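Local coordinates for protein nitrophorin Cim l NP (Cimex lectularius, PDB 2IMQ) that carries nitric oxide on a heme and releases it into the victim during feeding, causing vasodilation, at residues S66-S70 with K71-K75; K184-D188 with Q189-D193; V42-G46 with F47-T51. All blocks are in the same frame, centred on the assembly; numbering follows the deposited sequence.

Interaction 1. Residues S66-S70 with K71-K75. With HEM (protoporphyrin IX containing Fe), chain B.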
loop_
_atom_site.group_PDB
_atom_site.type_symbol
_atom_site.label_atom_id
_atom_site.label_comp_id
_atom_site.label_asym_id
_atom_site.label_seq_id
_atom_site.Cartn_x
_atom_site.Cartn_y
_atom_site.Cartn_z
ATOM N N SER A 66 -20.596 -4.688 -3.489
ATOM C CA SER A 66 -21.323 -5.934 -3.202
ATOM C C SER A 66 -20.755 -6.717 -2.020
ATOM O O SER A 66 -21.500 -7.093 -1.110
ATOM C CB SER A 66 -21.366 -6.863 -4.447
ATOM O OG SER A 66 -22.135 -6.256 -5.482
ATOM N N LEU A 67 -19.442 -6.956 -2.002
ATOM C CA LEU A 67 -18.854 -7.755 -0.929
ATOM C C LEU A 67 -18.838 -6.996 0.395
ATOM O O LEU A 67 -19.166 -7.554 1.452
ATOM C CB LEU A 67 -17.447 -8.191 -1.313
ATOM C CG LEU A 67 -16.635 -8.729 -0.127
ATOM C CD1 LEU A 67 -17.197 -10.065 0.343
ATOM C CD2 LEU A 67 -15.138 -8.831 -0.479
ATOM N N LEU A 68 -18.478 -5.725 0.346
ATOM C CA LEU A 68 -18.157 -5.017 1.578
ATOM C C LEU A 68 -19.340 -4.426 2.332
ATOM O O LEU A 68 -19.346 -4.413 3.565
ATOM C CB LEU A 68 -17.061 -3.977 1.326
ATOM C CG LEU A 68 -15.697 -4.610 0.954
ATOM C CD1 LEU A 68 -14.769 -3.496 0.553
ATOM C CD2 LEU A 68 -15.139 -5.498 2.074
ATOM N N THR A 69 -20.347 -3.993 1.599
ATOM C CA THR A 69 -21.556 -3.471 2.236
ATOM C C THR A 69 -22.260 -4.508 3.086
ATOM O O THR A 69 -22.613 -4.219 4.212
ATOM C CB THR A 69 -22.508 -2.912 1.183
ATOM O OG1 THR A 69 -21.899 -1.769 0.587
ATOM C CG2 THR A 69 -23.773 -2.347 1.794
ATOM N N SER A 70 -22.387 -5.719 2.571
ATOM C CA SER A 70 -22.947 -6.856 3.335
ATOM C C SER A 70 -22.205 -7.138 4.645
ATOM O O SER A 70 -22.798 -7.606 5.606
ATOM C CB SER A 70 -23.015 -8.136 2.471
ATOM O OG SER A 70 -21.756 -8.663 2.110
ATOM N N LYS A 71 -20.910 -6.811 4.696
ATOM C CA LYS A 71 -20.107 -7.032 5.886
ATOM C C LYS A 71 -20.073 -5.856 6.851
ATOM O O LYS A 71 -19.408 -5.922 7.870
ATOM C CB LYS A 71 -18.680 -7.447 5.476
ATOM C CG LYS A 71 -18.623 -8.820 4.787
ATOM C CD LYS A 71 -17.390 -9.036 3.950
ATOM C CE LYS A 71 -16.563 -10.252 4.388
ATOM N NZ LYS A 71 -17.045 -11.598 4.027
ATOM N N GLY A 72 -20.762 -4.779 6.518
ATOM C CA GLY A 72 -20.919 -3.633 7.380
ATOM C C GLY A 72 -19.981 -2.491 7.143
ATOM O O GLY A 72 -19.909 -1.572 7.958
ATOM N N TYR A 73 -19.283 -2.502 6.015
ATOM C CA TYR A 73 -18.377 -1.401 5.711
ATOM C C TYR A 73 -18.994 -0.236 4.968
ATOM O O TYR A 73 -19.881 -0.410 4.126
ATOM C CB TYR A 73 -17.209 -1.909 4.849
ATOM C CG TYR A 73 -16.319 -2.895 5.560
ATOM C CD1 TYR A 73 -16.522 -4.242 5.442
ATOM C CD2 TYR A 73 -15.292 -2.467 6.400
ATOM C CE1 TYR A 73 -15.747 -5.134 6.112
ATOM C CE2 TYR A 73 -14.541 -3.361 7.127
ATOM C CZ TYR A 73 -14.728 -4.705 6.952
ATOM O OH TYR A 73 -13.979 -5.638 7.617
ATOM N N THR A 74 -18.482 0.947 5.266
ATOM C CA THR A 74 -18.759 2.137 4.552
ATOM C C THR A 74 -17.468 2.518 3.780
ATOM O O THR A 74 -16.420 2.563 4.372
ATOM C CB THR A 74 -19.109 3.238 5.596
ATOM O OG1 THR A 74 -20.394 2.962 6.191
ATOM C CG2 THR A 74 -19.265 4.584 4.956
ATOM N N LYS A 75 -17.599 2.894 2.518
ATOM C CA LYS A 75 -16.456 3.427 1.742
ATOM C C LYS A 75 -16.286 4.901 2.135
ATOM O O LYS A 75 -17.180 5.725 1.864
ATOM C CB LYS A 75 -16.683 3.302 0.248
ATOM C CG LYS A 75 -15.581 3.996 -0.558
ATOM C CD LYS A 75 -15.818 3.890 -2.021
ATOM C CE LYS A 75 -16.892 4.829 -2.487
ATOM N NZ LYS A 75 -17.151 4.596 -3.910
HETATM C CHA HEM B . -12.700 2.086 -8.331
HETATM C CHB HEM B . -9.669 -1.463 -7.020
HETATM C CHC HEM B . -8.056 -1.743 -11.546
HETATM C CHD HEM B . -10.780 1.952 -12.837
HETATM C C1A HEM B . -12.065 1.144 -7.574
HETATM C C2A HEM B . -12.306 0.853 -6.180
HETATM C C3A HEM B . -11.423 -0.117 -5.830
HETATM C C4A HEM B . -10.648 -0.474 -6.983
HETATM C CMA HEM B . -11.319 -0.771 -4.465
HETATM C CAA HEM B . -13.356 1.500 -5.248
HETATM C CBA HEM B . -14.552 0.511 -5.313
HETATM C CGA HEM B . -15.740 1.022 -4.511
HETATM O O1A HEM B . -16.459 1.885 -5.012
HETATM O O2A HEM B . -16.009 0.515 -3.394
HETATM C C1B HEM B . -8.994 -1.845 -8.137
HETATM C C2B HEM B . -8.024 -2.912 -8.193
HETATM C C3B HEM B . -7.573 -3.007 -9.438
HETATM C C4B HEM B . -8.255 -2.007 -10.217
HETATM C CMB HEM B . -7.734 -3.652 -6.935
HETATM C CAB HEM B . -6.530 -3.951 -10.016
HETATM C CBB HEM B . -6.222 -5.103 -9.404
HETATM C C1C HEM B . -8.653 -0.812 -12.347
HETATM C C2C HEM B . -8.369 -0.541 -13.733
HETATM C C3C HEM B . -9.184 0.447 -14.091
HETATM C C4C HEM B . -9.886 0.912 -12.936
HETATM C CMC HEM B . -7.479 -1.367 -14.668
HETATM C CAC HEM B . -9.297 1.070 -15.475
HETATM C CBC HEM B . -8.260 1.649 -16.076
HETATM C C1D HEM B . -11.495 2.344 -11.727
HETATM C C2D HEM B . -12.356 3.502 -11.698
HETATM C C3D HEM B . -12.967 3.525 -10.335
HETATM C C4D HEM B . -12.411 2.403 -9.627
HETATM C CMD HEM B . -12.631 4.477 -12.843
HETATM C CAD HEM B . -13.953 4.608 -9.861
HETATM C CBD HEM B . -15.239 4.368 -10.635
HETATM C CGD HEM B . -16.369 5.134 -10.020
HETATM O O1D HEM B . -17.508 5.027 -10.582
HETATM O O2D HEM B . -16.112 5.831 -8.996
HETATM N NA HEM B . -11.061 0.313 -8.057
HETATM N NB HEM B . -9.096 -1.293 -9.383
HETATM N NC HEM B . -9.550 0.106 -11.892
HETATM N ND HEM B . -11.541 1.741 -10.476
HETATM FE FE HEM B . -10.417 0.129 -9.999
HETATM O O HOH W 1 -22.656 -1.492 5.253
#
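Y73 N reaches back to L68 O (3.1 Å) in a nearly straight bond, and G72 N bonds to T69 O, as the chain passes from helix 57-70 into strand 73-80 through G72, whose phi is positive (97°). A water donates to both T69 O and Y73 O, bridging the end of the helix and the start of the strand.

L68 O also receives a weak bond from K71 N and lies at the edge of the Y73 ring, in its plane, 3.4 Å from CD1. The L68 side chain crosses this ring at an angle, CD2 resting 3.9 Å from Y73 CD1, while Y73 OH is held by P37 O. S70 folds back on its own helix: with chi1 at 67°, OG sits between its backbone N and carbonyl carbon and donates to L67 O at 2.9 Å, from above the carbonyl plane. K71 runs its methylene chain past L67, CD 3.8 Å from L67 CD1, and bends at its last two torsions before NZ forms a salt bridge with E26. K75 NZ donates to heme propionate O1A (3.0 Å). The turn is a Schellman motif, here leading into a strand whose K75 holds a heme propionate.

Interaction 2. Residues K184-D188 with Q189-D193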
loop_
_atom_site.group_PDB
_atom_site.type_symbol
_atom_site.label_atom_id
_atom_site.label_comp_id
_atom_site.label_asym_id
_atom_site.label_seq_id
_atom_site.Cartn_x
_atom_site.Cartn_y
_atom_site.Cartn_z
ATOM N N LYS A 184 18.780 -14.079 -7.052
ATOM C CA LYS A 184 18.071 -15.337 -7.248
ATOM C C LYS A 184 18.649 -16.467 -6.390
ATOM O O LYS A 184 17.913 -17.287 -5.831
ATOM C CB LYS A 184 18.003 -15.716 -8.695
ATOM C CG LYS A 184 17.198 -17.008 -8.957
ATOM C CD LYS A 184 15.740 -16.886 -8.535
ATOM C CE LYS A 184 14.842 -17.931 -9.199
ATOM N NZ LYS A 184 15.439 -19.249 -9.106
ATOM N N SER A 185 19.967 -16.486 -6.239
ATOM C CA SER A 185 20.564 -17.468 -5.346
ATOM C C SER A 185 20.076 -17.302 -3.918
ATOM O O SER A 185 19.771 -18.288 -3.271
ATOM C CB SER A 185 22.076 -17.361 -5.380
ATOM O OG SER A 185 22.673 -18.333 -4.546
ATOM N N LEU A 186 19.990 -16.069 -3.402
ATOM C CA LEU A 186 19.476 -15.848 -2.077
ATOM C C LEU A 186 18.015 -16.235 -1.947
ATOM O O LEU A 186 17.619 -16.819 -0.955
ATOM C CB LEU A 186 19.739 -14.397 -1.650
ATOM C CG LEU A 186 21.192 -14.020 -1.419
ATOM C CD1 LEU A 186 21.379 -12.555 -1.222
ATOM C CD2 LEU A 186 21.769 -14.680 -0.146
ATOM N N VAL A 187 17.218 -15.972 -2.982
ATOM C CA VAL A 187 15.845 -16.428 -2.988
ATOM C C VAL A 187 15.810 -17.965 -2.870
ATOM O O VAL A 187 15.049 -18.531 -2.097
ATOM C CB VAL A 187 15.119 -15.950 -4.208
ATOM C CG1 VAL A 187 13.753 -16.616 -4.344
ATOM C CG2 VAL A 187 14.945 -14.399 -4.198
ATOM N N ASP A 188 16.611 -18.643 -3.681
ATOM C CA ASP A 188 16.594 -20.095 -3.719
ATOM C C ASP A 188 17.004 -20.653 -2.359
ATOM O O ASP A 188 16.548 -21.736 -1.953
ATOM C CB ASP A 188 17.574 -20.615 -4.773
ATOM C CG ASP A 188 17.119 -20.387 -6.178
ATOM O OD1 ASP A 188 15.926 -20.009 -6.438
ATOM O OD2 ASP A 188 17.925 -20.610 -7.120
ATOM N N GLN A 189 17.861 -19.972 -1.641
ATOM C CA GLN A 189 18.286 -20.353 -0.304
ATOM C C GLN A 189 17.340 -19.907 0.783
ATOM O O GLN A 189 17.590 -20.136 1.961
ATOM C CB GLN A 189 19.668 -19.827 -0.007
ATOM C CG GLN A 189 20.752 -20.363 -0.894
ATOM C CD GLN A 189 22.041 -19.622 -0.684
ATOM O OE1 GLN A 189 22.440 -18.793 -1.512
ATOM N NE2 GLN A 189 22.706 -19.915 0.414
ATOM N N ASN A 190 16.268 -19.218 0.394
ATOM C CA ASN A 190 15.357 -18.585 1.339
ATOM C C ASN A 190 16.055 -17.639 2.288
ATOM O O ASN A 190 15.649 -17.489 3.461
ATOM C CB ASN A 190 14.488 -19.570 2.162
ATOM C CG ASN A 190 13.259 -18.895 2.714
ATOM O OD1 ASN A 190 12.635 -18.080 1.992
ATOM N ND2 ASN A 190 12.933 -19.134 3.994
ATOM N N ASN A 191 17.115 -16.970 1.827
ATOM C CA ASN A 191 17.800 -16.038 2.717
ATOM C C ASN A 191 17.224 -14.645 2.492
ATOM O O ASN A 191 17.808 -13.783 1.852
ATOM C CB ASN A 191 19.310 -16.070 2.476
ATOM C CG ASN A 191 20.067 -15.301 3.504
ATOM O OD1 ASN A 191 19.478 -14.612 4.353
ATOM N ND2 ASN A 191 21.417 -15.346 3.403
ATOM N N ILE A 192 16.049 -14.477 3.058
ATOM C CA ILE A 192 15.280 -13.248 2.878
ATOM C C ILE A 192 15.990 -12.077 3.514
ATOM O O ILE A 192 16.145 -11.045 2.882
ATOM C CB ILE A 192 13.870 -13.432 3.515
ATOM C CG1 ILE A 192 13.134 -14.577 2.845
ATOM C CG2 ILE A 192 13.055 -12.167 3.429
ATOM C CD1 ILE A 192 12.959 -14.553 1.353
ATOM N N ASP A 193 16.480 -12.219 4.726
ATOM C CA ASP A 193 17.146 -11.127 5.403
ATOM C C ASP A 193 18.464 -10.792 4.701
ATOM O O ASP A 193 18.870 -9.635 4.641
ATOM C CB ASP A 193 17.403 -11.458 6.858
ATOM C CG ASP A 193 16.187 -11.557 7.679
ATOM O OD1 ASP A 193 15.111 -11.086 7.268
ATOM O OD2 ASP A 193 16.238 -12.123 8.810
#
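Q189 N continues the helical pattern to S185 O (3.0 Å), N190 N turns in to V187 O, and N191 N closes the wider ring to L186 O at 2.8 Å. The first and last donors approach their carbonyls with modest tilts from the C=O plane; N190 N instead stands well above that of V187, 66° out of it. V187 O takes a second donor, K221 NZ, which also binds N190 OD1, so one lysine ties the last helical turn to the residue that breaks it.

These bonds, with the positive phi of N190, make a Schellman motif at the C-terminal end of helix 180-188. The chain then passes directly into helix 192-196: N191 is the centre of an inverse gamma turn, marked by a weak bond from I192 N to N190 O, and occupies the N-cap position, its OD1 accepting from G194 N. One short connection therefore ends one helix and starts the next.

Among the charged groups, K184 NZ meets D188 OD1 at 2.8 Å on its syn lone pair, a salt bridge spanning one turn at the surface.

Apolar atoms make further contacts. L186 and N191 lie side by side and point the same way, with L186 CD2 3.6 Å from N191 ND2 and touching CB as well. N191 swings CG opposite its backbone N (chi1 -171°), which lays the amide along the leucine while OD1 serves the cap. The aliphatic part of Q189 lies against the preceding turn, CG 3.3 Å from S185 O. On the inner side of the helix, V187 packs on L195, P222 and Y233, and L186 also reaches L195.

Interaction 3. Residues V42-G46 with F47-T51. With HEM (protoporphyrin IX containing Fe), chain B.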
loop_
_atom_site.group_PDB
_atom_site.type_symbol
_atom_site.label_atom_id
_atom_site.label_comp_id
_atom_site.label_asym_id
_atom_site.label_seq_id
_atom_site.Cartn_x
_atom_site.Cartn_y
_atom_site.Cartn_z
ATOM N N VAL A 42 -7.126 -0.110 0.273
ATOM C CA VAL A 42 -6.696 -0.726 -0.980
ATOM C C VAL A 42 -5.984 0.278 -1.863
ATOM O O VAL A 42 -6.568 1.295 -2.212
ATOM C CB VAL A 42 -7.932 -1.267 -1.763
ATOM C CG1 VAL A 42 -7.490 -1.967 -3.048
ATOM C CG2 VAL A 42 -8.760 -2.219 -0.833
ATOM N N ALA A 43 -4.749 0.007 -2.234
ATOM C CA ALA A 43 -3.984 0.923 -3.063
ATOM C C ALA A 43 -3.542 0.144 -4.305
ATOM O O ALA A 43 -3.044 -0.992 -4.236
ATOM C CB ALA A 43 -2.754 1.472 -2.347
ATOM N N VAL A 44 -3.676 0.780 -5.434
ATOM C CA VAL A 44 -3.181 0.226 -6.687
ATOM C C VAL A 44 -2.350 1.247 -7.435
ATOM O O VAL A 44 -2.517 2.458 -7.275
ATOM C CB VAL A 44 -4.278 -0.276 -7.615
ATOM C CG1 VAL A 44 -4.877 -1.456 -7.077
ATOM C CG2 VAL A 44 -5.314 0.765 -7.878
ATOM N N GLN A 45 -1.401 0.728 -8.217
ATOM C CA GLN A 45 -0.623 1.500 -9.114
ATOM C C GLN A 45 -0.757 0.864 -10.450
ATOM O O GLN A 45 -0.706 -0.355 -10.603
ATOM C CB GLN A 45 0.848 1.494 -8.689
ATOM C CG GLN A 45 1.750 2.120 -9.740
ATOM C CD GLN A 45 3.149 2.320 -9.321
ATOM O OE1 GLN A 45 3.461 2.491 -8.133
ATOM N NE2 GLN A 45 4.002 2.382 -10.327
ATOM N N GLY A 46 -0.858 1.718 -11.467
ATOM C CA GLY A 46 -1.012 1.216 -12.801
ATOM C C GLY A 46 -1.154 2.322 -13.827
ATOM O O GLY A 46 -0.540 3.397 -13.727
ATOM N N PHE A 47 -1.981 2.033 -14.810
ATOM C CA PHE A 47 -2.104 2.944 -15.965
ATOM C C PHE A 47 -3.528 3.085 -16.422
ATOM O O PHE A 47 -4.239 2.093 -16.554
ATOM C CB PHE A 47 -1.292 2.422 -17.123
ATOM C CG PHE A 47 0.182 2.461 -16.874
ATOM C CD1 PHE A 47 0.862 1.303 -16.514
ATOM C CD2 PHE A 47 0.876 3.672 -16.927
ATOM C CE1 PHE A 47 2.234 1.341 -16.236
ATOM C CE2 PHE A 47 2.249 3.725 -16.667
ATOM C CZ PHE A 47 2.929 2.557 -16.315
ATOM N N GLY A 48 -3.909 4.328 -16.695
ATOM C CA GLY A 48 -5.184 4.626 -17.357
ATOM C C GLY A 48 -6.411 4.564 -16.465
ATOM O O GLY A 48 -7.536 4.482 -16.958
ATOM N N PHE A 49 -6.253 4.623 -15.146
ATOM C CA PHE A 49 -7.417 4.502 -14.273
ATOM C C PHE A 49 -8.504 5.554 -14.503
ATOM O O PHE A 49 -9.664 5.200 -14.556
ATOM C CB PHE A 49 -7.020 4.587 -12.802
ATOM C CG PHE A 49 -6.089 3.483 -12.353
ATOM C CD1 PHE A 49 -4.995 3.780 -11.582
ATOM C CD2 PHE A 49 -6.348 2.171 -12.672
ATOM C CE1 PHE A 49 -4.142 2.788 -11.170
ATOM C CE2 PHE A 49 -5.506 1.143 -12.192
ATOM C CZ PHE A 49 -4.405 1.483 -11.462
ATOM N N GLN A 50 -8.098 6.822 -14.559
ATOM C CA GLN A 50 -9.014 7.963 -14.631
ATOM C C GLN A 50 -9.701 7.982 -15.982
ATOM O O GLN A 50 -10.938 8.006 -16.056
ATOM C CB GLN A 50 -8.221 9.248 -14.389
ATOM C CG GLN A 50 -9.030 10.514 -14.186
ATOM C CD GLN A 50 -8.236 11.574 -13.433
ATOM O OE1 GLN A 50 -8.817 12.440 -12.787
ATOM N NE2 GLN A 50 -6.906 11.505 -13.512
ATOM N N THR A 51 -8.922 7.965 -17.051
ATOM C CA THR A 51 -9.489 7.869 -18.404
ATOM C C THR A 51 -10.455 6.693 -18.458
ATOM O O THR A 51 -11.620 6.828 -18.903
ATOM C CB THR A 51 -8.361 7.700 -19.433
ATOM O OG1 THR A 51 -7.642 8.937 -19.563
ATOM C CG2 THR A 51 -8.910 7.454 -20.846
HETATM C CHA HEM B . -12.700 2.086 -8.331
HETATM C CHB HEM B . -9.669 -1.463 -7.020
HETATM C CHC HEM B . -8.056 -1.743 -11.546
HETATM C CHD HEM B . -10.780 1.952 -12.837
HETATM C C1A HEM B . -12.065 1.144 -7.574
HETATM C C2A HEM B . -12.306 0.853 -6.180
HETATM C C3A HEM B . -11.423 -0.117 -5.830
HETATM C C4A HEM B . -10.648 -0.474 -6.983
HETATM C CMA HEM B . -11.319 -0.771 -4.465
HETATM C CAA HEM B . -13.356 1.500 -5.248
HETATM C CBA HEM B . -14.552 0.511 -5.313
HETATM C CGA HEM B . -15.740 1.022 -4.511
HETATM O O1A HEM B . -16.459 1.885 -5.012
HETATM O O2A HEM B . -16.009 0.515 -3.394
HETATM C C1B HEM B . -8.994 -1.845 -8.137
HETATM C C2B HEM B . -8.024 -2.912 -8.193
HETATM C C3B HEM B . -7.573 -3.007 -9.438
HETATM C C4B HEM B . -8.255 -2.007 -10.217
HETATM C CMB HEM B . -7.734 -3.652 -6.935
HETATM C CAB HEM B . -6.530 -3.951 -10.016
HETATM C CBB HEM B . -6.222 -5.103 -9.404
HETATM C C1C HEM B . -8.653 -0.812 -12.347
HETATM C C2C HEM B . -8.369 -0.541 -13.733
HETATM C C3C HEM B . -9.184 0.447 -14.091
HETATM C C4C HEM B . -9.886 0.912 -12.936
HETATM C CMC HEM B . -7.479 -1.367 -14.668
HETATM C CAC HEM B . -9.297 1.070 -15.475
HETATM C CBC HEM B . -8.260 1.649 -16.076
HETATM C C1D HEM B . -11.495 2.344 -11.727
HETATM C C2D HEM B . -12.356 3.502 -11.698
HETATM C C3D HEM B . -12.967 3.525 -10.335
HETATM C C4D HEM B . -12.411 2.403 -9.627
HETATM C CMD HEM B . -12.631 4.477 -12.843
HETATM C CAD HEM B . -13.953 4.608 -9.861
HETATM C CBD HEM B . -15.239 4.368 -10.635
HETATM C CGD HEM B . -16.369 5.134 -10.020
HETATM O O1D HEM B . -17.508 5.027 -10.582
HETATM O O2D HEM B . -16.112 5.831 -8.996
HETATM N NA HEM B . -11.061 0.313 -8.057
HETATM N NB HEM B . -9.096 -1.293 -9.383
HETATM N NC HEM B . -9.550 0.106 -11.892
HETATM N ND HEM B . -11.541 1.741 -10.476
HETATM FE FE HEM B . -10.417 0.129 -9.999
#
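The F49 ring turns its edge to the heme, with C2C of the porphyrin in the ring plane, 3.5 Å from CD2. Q45 C also lies near that plane, at the CZ end of the ring. Over one face stands F47 N, offset toward the rim. The second aromatic ring, that of F47, has G46 O over one face, 3.4 Å from CG, and meets the ring of H18 with the planes about 20° apart.

V44 touches both the phenylalanine and the cofactor, using one methyl for each. With chi1 at -70°, CG1 is directed to the pyrrole carrying the heme methyl CMB (3.6 Å), and CG2 crosses to F49 CZ at 3.8 Å. G46 has no side chain, and the F49 ring comes obliquely against its bare backbone, CE1 3.5 Å from G46 N. The loop itself continues the pocket wall: the backbone of G48 and F49 runs by a heme vinyl group, G48 O approaching CBC to 3.1 Å. The positive phi of G48 (78°) belongs to the bend that brings F49 back against the end of strand 39-46.

Strand 39-46 lies between strand 6-17, where A43 and Q45 bond to the backbone of V12 and W14, and strand 84-91, where V42 and V44 bond to T87 and G85. V44 faces the heme, while A43 and Q45 point to the other sheet of the beta-sandwich and touch T133 and R135 of strand 127-135; after F49 the chain goes on to helix 57-70, which carries the heme ligand C60.

How the interactions relate
From the N terminus the order is interaction 3, interaction 1, interaction 2; each closes a turn between adjoining segments, and none nests in or crosses another. Interaction 3 turns the chain out of strand 39-46 into the loop before helix 57-70, and interaction 1 brings that helix back into strand 73-80, an edge strand of the same six-stranded sheet. Their nearest atoms are about 6 Å apart; they do not touch, but both contact the heme, one at its ring and vinyl group, the other at a propionate. Interaction 2 comes much later, joining helices 180-188 and 192-196, with its centre about 40 Å from that of interaction 1, across the chain's centre.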